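Local coordinates for integral membrane indolylacetylinositol arabinosyltransferase EmbB (Mycolicibacterium smegmatis MC2 155, PDB 7BVC), which probably transfers arabinose units that are polymerized into the arabinan of arabinogalactan in the mycobacterial cell wall, at residues 258-269 and 348-357; 747-755 and 840-848. All coordinates share one frame; numbering follows the deposited sequence.

Interaction 1: residues 258-269 and 348-357; sequences RWRTVTAVDGVV and WLLLSREVLP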
loop_
_atom_site.group_PDB
_atom_site.type_symbol
_atom_site.label_atom_id
_atom_site.label_comp_id
_atom_site.label_asym_id
_atom_site.label_seq_id
_atom_site.Cartn_x
_atom_site.Cartn_y
_atom_site.Cartn_z
ATOM N N ARG B 258 -24.646 -31.876 -31.540
ATOM C CA ARG B 258 -24.163 -30.503 -31.529
ATOM C C ARG B 258 -22.708 -30.400 -31.096
ATOM O O ARG B 258 -22.147 -29.299 -31.110
ATOM C CB ARG B 258 -25.042 -29.630 -30.629
ATOM C CG ARG B 258 -24.686 -29.657 -29.155
ATOM C CD ARG B 258 -25.679 -28.827 -28.363
ATOM N NE ARG B 258 -25.398 -28.831 -26.932
ATOM C CZ ARG B 258 -26.190 -28.277 -26.020
ATOM N NH1 ARG B 258 -27.311 -27.675 -26.393
ATOM N NH2 ARG B 258 -25.863 -28.326 -24.737
ATOM N N TRP B 259 -22.085 -31.516 -30.715
ATOM C CA TRP B 259 -20.658 -31.519 -30.423
ATOM C C TRP B 259 -19.828 -31.686 -31.688
ATOM O O TRP B 259 -18.752 -31.094 -31.810
ATOM C CB TRP B 259 -20.323 -32.638 -29.438
ATOM C CG TRP B 259 -20.560 -32.294 -28.010
ATOM C CD1 TRP B 259 -21.502 -31.446 -27.514
ATOM C CD2 TRP B 259 -19.841 -32.801 -26.882
ATOM N NE1 TRP B 259 -21.414 -31.391 -26.145
ATOM C CE2 TRP B 259 -20.399 -32.214 -25.733
ATOM C CE3 TRP B 259 -18.775 -33.692 -26.734
ATOM C CZ2 TRP B 259 -19.931 -32.490 -24.453
ATOM C CZ3 TRP B 259 -18.312 -33.966 -25.464
ATOM C CH2 TRP B 259 -18.887 -33.367 -24.341
ATOM N N ARG B 260 -20.313 -32.489 -32.635
ATOM C CA ARG B 260 -19.547 -32.851 -33.827
ATOM C C ARG B 260 -19.572 -31.697 -34.833
ATOM O O ARG B 260 -20.234 -31.733 -35.871
ATOM C CB ARG B 260 -20.086 -34.138 -34.431
ATOM C CG ARG B 260 -21.599 -34.215 -34.466
ATOM C CD ARG B 260 -22.069 -35.599 -34.869
ATOM N NE ARG B 260 -21.768 -36.593 -33.844
ATOM C CZ ARG B 260 -22.479 -37.697 -33.646
ATOM N NH1 ARG B 260 -23.536 -37.951 -34.404
ATOM N NH2 ARG B 260 -22.134 -38.548 -32.689
ATOM N N THR B 261 -18.820 -30.652 -34.500
ATOM C CA THR B 261 -18.646 -29.515 -35.388
ATOM C C THR B 261 -17.257 -28.936 -35.169
ATOM O O THR B 261 -16.729 -28.952 -34.054
ATOM C CB THR B 261 -19.727 -28.447 -35.168
ATOM O OG1 THR B 261 -19.635 -27.452 -36.195
ATOM C CG2 THR B 261 -19.578 -27.784 -33.805
ATOM N N VAL B 262 -16.658 -28.445 -36.250
ATOM C CA VAL B 262 -15.323 -27.865 -36.217
ATOM C C VAL B 262 -15.381 -26.493 -36.869
ATOM O O VAL B 262 -15.927 -26.345 -37.967
ATOM C CB VAL B 262 -14.289 -28.759 -36.928
ATOM C CG1 VAL B 262 -12.930 -28.083 -36.947
ATOM C CG2 VAL B 262 -14.201 -30.112 -36.247
ATOM N N THR B 263 -14.829 -25.495 -36.191
ATOM C CA THR B 263 -14.765 -24.128 -36.684
ATOM C C THR B 263 -13.308 -23.680 -36.744
ATOM O O THR B 263 -12.384 -24.456 -36.491
ATOM C CB THR B 263 -15.591 -23.190 -35.799
ATOM O OG1 THR B 263 -15.237 -23.392 -34.425
ATOM C CG2 THR B 263 -17.074 -23.467 -35.975
ATOM N N ALA B 264 -13.107 -22.412 -37.088
ATOM C CA ALA B 264 -11.770 -21.839 -37.139
ATOM C C ALA B 264 -11.297 -21.320 -35.790
ATOM O O ALA B 264 -10.120 -20.975 -35.654
ATOM C CB ALA B 264 -11.716 -20.706 -38.168
ATOM N N VAL B 265 -12.183 -21.254 -34.796
ATOM C CA VAL B 265 -11.777 -20.805 -33.470
ATOM C C VAL B 265 -11.147 -21.952 -32.687
ATOM O O VAL B 265 -10.264 -21.728 -31.849
ATOM C CB VAL B 265 -12.983 -20.210 -32.726
ATOM C CG1 VAL B 265 -12.576 -19.700 -31.354
ATOM C CG2 VAL B 265 -13.624 -19.112 -33.549
ATOM N N ASP B 266 -11.579 -23.188 -32.948
ATOM C CA ASP B 266 -11.035 -24.336 -32.231
ATOM C C ASP B 266 -9.552 -24.509 -32.516
ATOM O O ASP B 266 -8.754 -24.696 -31.590
ATOM C CB ASP B 266 -11.799 -25.602 -32.611
ATOM C CG ASP B 266 -13.196 -25.634 -32.032
ATOM O OD1 ASP B 266 -13.381 -25.147 -30.899
ATOM O OD2 ASP B 266 -14.109 -26.147 -32.710
ATOM N N GLY B 267 -9.166 -24.454 -33.791
ATOM C CA GLY B 267 -7.758 -24.550 -34.130
ATOM C C GLY B 267 -6.939 -23.443 -33.499
ATOM O O GLY B 267 -5.865 -23.687 -32.950
ATOM N N VAL B 268 -7.447 -22.211 -33.561
ATOM C CA VAL B 268 -6.721 -21.073 -33.001
ATOM C C VAL B 268 -6.493 -21.272 -31.508
ATOM O O VAL B 268 -5.368 -21.147 -31.015
ATOM C CB VAL B 268 -7.470 -19.760 -33.287
ATOM C CG1 VAL B 268 -6.943 -18.649 -32.401
ATOM C CG2 VAL B 268 -7.330 -19.382 -34.750
ATOM N N VAL B 269 -7.552 -21.607 -30.768
ATOM C CA VAL B 269 -7.424 -21.750 -29.319
ATOM C C VAL B 269 -6.500 -22.912 -28.972
ATOM O O VAL B 269 -5.591 -22.775 -28.142
ATOM C CB VAL B 269 -8.811 -21.919 -28.670
ATOM C CG1 VAL B 269 -8.664 -22.215 -27.190
ATOM C CG2 VAL B 269 -9.642 -20.670 -28.876
ATOM N N TRP B 348 -12.191 -25.303 -22.671
ATOM C CA TRP B 348 -12.577 -24.855 -24.006
ATOM C C TRP B 348 -13.688 -25.725 -24.578
ATOM O O TRP B 348 -14.661 -25.208 -25.137
ATOM C CB TRP B 348 -11.381 -24.841 -24.957
ATOM C CG TRP B 348 -11.792 -24.560 -26.379
ATOM C CD1 TRP B 348 -11.538 -25.334 -27.473
ATOM C CD2 TRP B 348 -12.548 -23.436 -26.853
ATOM N NE1 TRP B 348 -12.080 -24.760 -28.596
ATOM C CE2 TRP B 348 -12.705 -23.593 -28.242
ATOM C CE3 TRP B 348 -13.100 -22.308 -26.237
ATOM C CZ2 TRP B 348 -13.392 -22.671 -29.023
ATOM C CZ3 TRP B 348 -13.782 -21.394 -27.016
ATOM C CH2 TRP B 348 -13.920 -21.579 -28.392
ATOM N N LEU B 349 -13.564 -27.049 -24.442
ATOM C CA LEU B 349 -14.608 -27.949 -24.926
ATOM C C LEU B 349 -15.961 -27.602 -24.318
ATOM O O LEU B 349 -16.958 -27.434 -25.035
ATOM C CB LEU B 349 -14.234 -29.395 -24.608
ATOM C CG LEU B 349 -15.258 -30.472 -24.969
ATOM C CD1 LEU B 349 -15.348 -30.646 -26.474
ATOM C CD2 LEU B 349 -14.909 -31.784 -24.291
ATOM N N LEU B 350 -16.012 -27.488 -22.990
ATOM C CA LEU B 350 -17.276 -27.213 -22.316
ATOM C C LEU B 350 -17.814 -25.840 -22.697
ATOM O O LEU B 350 -18.984 -25.705 -23.065
ATOM C CB LEU B 350 -17.101 -27.323 -20.801
ATOM C CG LEU B 350 -16.869 -28.733 -20.259
ATOM C CD1 LEU B 350 -16.843 -28.730 -18.743
ATOM C CD2 LEU B 350 -17.930 -29.684 -20.776
ATOM N N LEU B 351 -16.966 -24.811 -22.640
ATOM C CA LEU B 351 -17.413 -23.457 -22.940
ATOM C C LEU B 351 -17.936 -23.342 -24.364
ATOM O O LEU B 351 -18.860 -22.567 -24.631
ATOM C CB LEU B 351 -16.264 -22.477 -22.711
ATOM C CG LEU B 351 -16.583 -20.992 -22.848
ATOM C CD1 LEU B 351 -17.446 -20.549 -21.692
ATOM C CD2 LEU B 351 -15.306 -20.181 -22.905
ATOM N N SER B 352 -17.367 -24.105 -25.295
ATOM C CA SER B 352 -17.783 -23.985 -26.684
ATOM C C SER B 352 -18.985 -24.848 -27.029
ATOM O O SER B 352 -19.747 -24.484 -27.932
ATOM C CB SER B 352 -16.622 -24.342 -27.615
ATOM O OG SER B 352 -16.322 -25.724 -27.552
ATOM N N ARG B 353 -19.192 -25.977 -26.348
ATOM C CA ARG B 353 -20.244 -26.892 -26.763
ATOM C C ARG B 353 -21.320 -27.159 -25.718
ATOM O O ARG B 353 -22.198 -27.992 -25.968
ATOM C CB ARG B 353 -19.628 -28.223 -27.212
ATOM C CG ARG B 353 -19.115 -28.182 -28.637
ATOM C CD ARG B 353 -17.890 -29.051 -28.823
ATOM N NE ARG B 353 -17.318 -28.885 -30.154
ATOM C CZ ARG B 353 -16.471 -27.917 -30.484
ATOM N NH1 ARG B 353 -16.094 -27.028 -29.576
ATOM N NH2 ARG B 353 -15.999 -27.837 -31.719
ATOM N N GLU B 354 -21.291 -26.498 -24.570
ATOM C CA GLU B 354 -22.356 -26.675 -23.591
ATOM C C GLU B 354 -22.923 -25.361 -23.084
ATOM O O GLU B 354 -24.123 -25.281 -22.815
ATOM C CB GLU B 354 -21.848 -27.509 -22.405
ATOM C CG GLU B 354 -21.450 -28.930 -22.761
ATOM C CD GLU B 354 -22.633 -29.775 -23.187
ATOM O OE1 GLU B 354 -23.728 -29.597 -22.617
ATOM O OE2 GLU B 354 -22.468 -30.617 -24.092
ATOM N N VAL B 355 -22.094 -24.331 -22.940
ATOM C CA VAL B 355 -22.531 -23.085 -22.321
ATOM C C VAL B 355 -23.053 -22.097 -23.355
ATOM O O VAL B 355 -24.040 -21.400 -23.111
ATOM C CB VAL B 355 -21.375 -22.482 -21.497
ATOM C CG1 VAL B 355 -21.779 -21.145 -20.907
ATOM C CG2 VAL B 355 -20.951 -23.442 -20.401
ATOM N N LEU B 356 -22.422 -22.024 -24.523
ATOM C CA LEU B 356 -22.851 -21.075 -25.542
ATOM C C LEU B 356 -24.134 -21.525 -26.239
ATOM O O LEU B 356 -25.024 -20.695 -26.455
ATOM C CB LEU B 356 -21.740 -20.836 -26.566
ATOM C CG LEU B 356 -20.495 -20.102 -26.064
ATOM C CD1 LEU B 356 -19.659 -19.623 -27.234
ATOM C CD2 LEU B 356 -20.872 -18.943 -25.163
ATOM N N PRO B 357 -24.284 -22.803 -26.620
ATOM C CA PRO B 357 -25.577 -23.234 -27.173
ATOM C C PRO B 357 -26.717 -23.179 -26.174
ATOM O O PRO B 357 -27.881 -23.209 -26.588
ATOM C CB PRO B 357 -25.305 -24.673 -27.627
ATOM C CG PRO B 357 -23.848 -24.724 -27.843
ATOM C CD PRO B 357 -23.272 -23.864 -26.767
#
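Arg353, near the C-terminal end of helix 342-355, reaches across to the loop 258-263 and to the first turn of helix 264-279. Its CB lies over a face of Trp259, 4.0 Å from the centroid of the five-membered ring, in a CH-pi contact. CG stands beside the backbone N of Arg353, chi1 -82°, and passes the CA of Trp259; CD then runs alongside the carbonyl of the same residue. The acceptors lie round the edge of the guanidinium, near its plane. NE donates to Trp259 O at 3.1 Å, in the carbonyl plane and on a lone pair. NH2 serves two acceptors: Thr261 O at 2.7 Å and Asp266 OD2, also at 2.7 Å. The second is a salt bridge, nearly straight at 165°, on the syn side of OD2 but out of the carboxylate plane, with OD2 itself in the guanidinium plane. NH1 is turned back toward Ser352 OG, modelled too close to be relied on. The other oxygen, Asp266 OD1, receives a weak hydrogen bond from Trp348 NE1 (2.7 Å). Val269 CG1 sits over a face of that indole, 4.1 Å from the centroid of its five-membered ring, while Val265 CG1 approaches CH2 of the six-membered ring obliquely. At the opposite end Trp259 NE1 donates to Glu354 OE2, a bond modelled too short for its length to be trusted. Glu354 OE1 takes a longer salt bridge from Arg258 NH2 (3.3 Å), coming from above the carboxylate plane. Arg258 is held more strongly by its NH1, through a salt bridge to an acidic side chain of another protein's chain, and Trp259 touches the bound 4'-phosphopantetheine. One cationic group thus ties two loop carbonyls and a helix-borne carboxylate together, which would probably favour an ionized Asp266 and fix the loop beside the phosphopantetheine pocket.

Interaction 2: residues 747-755 and 840-848; sequences FLTPLPGAY and SSAWYELPA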
loop_
_atom_site.group_PDB
_atom_site.type_symbol
_atom_site.label_atom_id
_atom_site.label_comp_id
_atom_site.label_asym_id
_atom_site.label_seq_id
_atom_site.Cartn_x
_atom_site.Cartn_y
_atom_site.Cartn_z
ATOM N N PHE B 747 44.406 -13.142 -11.352
ATOM C CA PHE B 747 44.884 -11.778 -11.184
ATOM C C PHE B 747 46.055 -11.528 -12.127
ATOM O O PHE B 747 46.980 -12.342 -12.207
ATOM C CB PHE B 747 45.295 -11.524 -9.734
ATOM C CG PHE B 747 44.155 -11.109 -8.849
ATOM C CD1 PHE B 747 43.745 -9.789 -8.799
ATOM C CD2 PHE B 747 43.488 -12.041 -8.075
ATOM C CE1 PHE B 747 42.692 -9.407 -7.989
ATOM C CE2 PHE B 747 42.437 -11.664 -7.265
ATOM C CZ PHE B 747 42.039 -10.345 -7.222
ATOM N N LEU B 748 46.009 -10.405 -12.833
ATOM C CA LEU B 748 46.965 -10.118 -13.891
ATOM C C LEU B 748 48.248 -9.525 -13.323
ATOM O O LEU B 748 48.246 -8.858 -12.286
ATOM C CB LEU B 748 46.348 -9.165 -14.914
ATOM C CG LEU B 748 45.016 -9.645 -15.499
ATOM C CD1 LEU B 748 44.381 -8.582 -16.377
ATOM C CD2 LEU B 748 45.204 -10.944 -16.268
ATOM N N THR B 749 49.351 -9.777 -14.023
ATOM C CA THR B 749 50.673 -9.344 -13.579
ATOM C C THR B 749 50.934 -7.910 -14.022
ATOM O O THR B 749 50.804 -7.604 -15.213
ATOM C CB THR B 749 51.758 -10.255 -14.142
ATOM O OG1 THR B 749 51.556 -11.592 -13.669
ATOM C CG2 THR B 749 53.136 -9.773 -13.714
ATOM N N PRO B 750 51.301 -7.011 -13.108
ATOM C CA PRO B 750 51.646 -5.641 -13.510
ATOM C C PRO B 750 53.051 -5.590 -14.094
ATOM O O PRO B 750 53.990 -6.158 -13.531
ATOM C CB PRO B 750 51.557 -4.854 -12.198
ATOM C CG PRO B 750 51.856 -5.863 -11.145
ATOM C CD PRO B 750 51.329 -7.186 -11.645
ATOM N N LEU B 751 53.187 -4.917 -15.230
ATOM C CA LEU B 751 54.493 -4.795 -15.859
ATOM C C LEU B 751 55.440 -4.022 -14.943
ATOM O O LEU B 751 55.028 -3.044 -14.307
ATOM C CB LEU B 751 54.378 -4.097 -17.214
ATOM C CG LEU B 751 53.480 -4.779 -18.250
ATOM C CD1 LEU B 751 53.777 -4.242 -19.634
ATOM C CD2 LEU B 751 53.653 -6.290 -18.215
ATOM N N PRO B 752 56.704 -4.435 -14.847
ATOM C CA PRO B 752 57.614 -3.831 -13.867
ATOM C C PRO B 752 57.801 -2.335 -14.085
ATOM O O PRO B 752 57.572 -1.795 -15.170
ATOM C CB PRO B 752 58.930 -4.589 -14.088
ATOM C CG PRO B 752 58.526 -5.869 -14.742
ATOM C CD PRO B 752 57.345 -5.528 -15.595
ATOM N N GLY B 753 58.228 -1.665 -13.018
ATOM C CA GLY B 753 58.446 -0.228 -13.070
ATOM C C GLY B 753 58.804 0.321 -11.706
ATOM O O GLY B 753 59.423 -0.365 -10.885
ATOM N N ALA B 754 58.404 1.571 -11.476
ATOM C CA ALA B 754 58.646 2.247 -10.205
ATOM C C ALA B 754 57.371 2.962 -9.788
ATOM O O ALA B 754 56.892 3.844 -10.505
ATOM C CB ALA B 754 59.809 3.237 -10.316
ATOM N N TYR B 755 56.830 2.585 -8.637
ATOM C CA TYR B 755 55.578 3.134 -8.135
ATOM C C TYR B 755 55.790 3.698 -6.729
ATOM O O TYR B 755 56.908 3.723 -6.208
ATOM C CB TYR B 755 54.483 2.065 -8.166
ATOM C CG TYR B 755 54.463 1.266 -9.449
ATOM C CD1 TYR B 755 53.978 1.817 -10.626
ATOM C CD2 TYR B 755 54.934 -0.039 -9.483
ATOM C CE1 TYR B 755 53.961 1.092 -11.800
ATOM C CE2 TYR B 755 54.919 -0.772 -10.652
ATOM C CZ TYR B 755 54.433 -0.203 -11.806
ATOM O OH TYR B 755 54.420 -0.933 -12.971
ATOM N N SER B 840 45.570 5.973 -12.202
ATOM C CA SER B 840 45.835 5.239 -13.434
ATOM C C SER B 840 46.840 4.147 -13.101
ATOM O O SER B 840 48.026 4.434 -12.913
ATOM C CB SER B 840 46.363 6.163 -14.527
ATOM O OG SER B 840 45.372 7.093 -14.924
ATOM N N SER B 841 46.372 2.904 -13.037
ATOM C CA SER B 841 47.205 1.808 -12.575
ATOM C C SER B 841 48.298 1.500 -13.593
ATOM O O SER B 841 48.395 2.112 -14.659
ATOM C CB SER B 841 46.350 0.572 -12.317
ATOM O OG SER B 841 45.432 0.800 -11.265
ATOM N N ALA B 842 49.143 0.534 -13.246
ATOM C CA ALA B 842 50.143 0.046 -14.175
ATOM C C ALA B 842 49.477 -0.790 -15.265
ATOM O O ALA B 842 48.272 -1.050 -15.241
ATOM C CB ALA B 842 51.200 -0.777 -13.442
ATOM N N TRP B 843 50.283 -1.217 -16.229
ATOM C CA TRP B 843 49.793 -2.035 -17.330
ATOM C C TRP B 843 49.753 -3.493 -16.888
ATOM O O TRP B 843 50.792 -4.077 -16.562
ATOM C CB TRP B 843 50.677 -1.866 -18.561
ATOM C CG TRP B 843 50.580 -0.516 -19.197
ATOM C CD1 TRP B 843 51.560 0.429 -19.265
ATOM C CD2 TRP B 843 49.440 0.041 -19.861
ATOM N NE1 TRP B 843 51.101 1.539 -19.930
ATOM C CE2 TRP B 843 49.802 1.326 -20.306
ATOM C CE3 TRP B 843 48.149 -0.423 -20.123
ATOM C CZ2 TRP B 843 48.920 2.150 -20.996
ATOM C CZ3 TRP B 843 47.275 0.399 -20.808
ATOM C CH2 TRP B 843 47.664 1.669 -21.237
ATOM N N TYR B 844 48.559 -4.077 -16.881
ATOM C CA TYR B 844 48.360 -5.450 -16.443
ATOM C C TYR B 844 48.296 -6.358 -17.665
ATOM O O TYR B 844 47.516 -6.108 -18.588
ATOM C CB TYR B 844 47.089 -5.573 -15.605
ATOM C CG TYR B 844 47.240 -5.045 -14.198
ATOM C CD1 TYR B 844 47.945 -5.761 -13.242
ATOM C CD2 TYR B 844 46.687 -3.828 -13.828
ATOM C CE1 TYR B 844 48.091 -5.283 -11.957
ATOM C CE2 TYR B 844 46.830 -3.342 -12.544
ATOM C CZ TYR B 844 47.533 -4.075 -11.614
ATOM O OH TYR B 844 47.679 -3.601 -10.333
ATOM N N GLU B 845 49.116 -7.407 -17.660
ATOM C CA GLU B 845 49.200 -8.325 -18.786
ATOM C C GLU B 845 47.847 -8.970 -19.071
ATOM O O GLU B 845 47.012 -9.132 -18.178
ATOM C CB GLU B 845 50.244 -9.407 -18.495
ATOM C CG GLU B 845 50.479 -10.401 -19.622
ATOM C CD GLU B 845 51.347 -11.573 -19.202
ATOM O OE1 GLU B 845 51.753 -11.625 -18.022
ATOM O OE2 GLU B 845 51.620 -12.447 -20.052
ATOM N N LEU B 846 47.629 -9.335 -20.348
ATOM C CA LEU B 846 46.524 -10.197 -20.732
ATOM C C LEU B 846 47.034 -11.618 -20.948
ATOM O O LEU B 846 48.188 -11.811 -21.340
ATOM C CB LEU B 846 45.848 -9.683 -22.007
ATOM C CG LEU B 846 44.722 -8.667 -21.797
ATOM C CD1 LEU B 846 44.185 -8.181 -23.131
ATOM C CD2 LEU B 846 43.602 -9.247 -20.949
ATOM N N PRO B 847 46.204 -12.645 -20.701
ATOM C CA PRO B 847 46.741 -14.007 -20.551
ATOM C C PRO B 847 47.541 -14.525 -21.737
ATOM O O PRO B 847 48.726 -14.838 -21.586
ATOM C CB PRO B 847 45.478 -14.849 -20.336
ATOM C CG PRO B 847 44.487 -13.897 -19.775
ATOM C CD PRO B 847 44.751 -12.605 -20.478
ATOM N N ALA B 848 46.930 -14.605 -22.910
ATOM C CA ALA B 848 47.586 -15.176 -24.086
ATOM C C ALA B 848 46.744 -14.839 -25.310
ATOM O O ALA B 848 45.785 -14.062 -25.231
ATOM C CB ALA B 848 47.786 -16.686 -23.932
#
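This is an isolated antiparallel beta bridge in the EmbC C-terminal domain, where the irregular segment 747-755 lies along the end of strand 837-845, the outermost strand of a four-stranded antiparallel sheet. Pro750 and Tyr844 form a non-hydrogen-bonded pair with CA atoms 4.4 Å apart, flanked by two backbone bonds: Glu845 N to Thr749 O at 3.0 Å and Leu751 N to Trp843 O at 2.9 Å. Between them the CA-H groups of Tyr844 and Pro750 point at the same two carbonyl oxygens. The backbone of Tyr844 is itself hydrogen-bonded to Val930 of strand 929-936, so the strand has partners along both edges here. Side chains fill in around the bridge. Pro750 CB meets Tyr844 CE1 at 3.5 Å, reaching the phenol ring obliquely, and Leu748 CB packs on Tyr844 CB at 3.7 Å. Leu748, with CG beside its backbone N (chi1 -54°), lays both methyls close to the carbonyl oxygen of Glu845. Farther along, Leu751 CD1 lies 4.1 Å from Trp843 CB, and both residues also touch Leu896. Tyr755 returns to the strand with CZ against Ala842 CB (3.7 Å). Since a proline has no amide hydrogen, Pro750 suits the non-hydrogen-bonded position; both hydrogen bonds across this contact are between main-chain groups, and the side chains add mostly apolar packing.

Interactions 1 and 2 are independent: their centres are 72 Å apart, their nearest atoms about 51 Å, and along the chain interaction 1 closes before interaction 2 opens. The first belongs to the GT-C-type membrane part, at a predicted transmembrane helix pair beside the 4'-phosphopantetheine pocket; the second belongs to the C-terminal domain. Neither includes a residue of the ethambutol pocket, which draws residues from both regions, among them Asp285 and Arg389 of the membrane part and Trp972 and Trp1012 of the C-terminal domain. Their chemistry differs too, with charged side chains joining loop and helices at 258-269 and 348-357, against backbone pairing at 747-755 and 840-848.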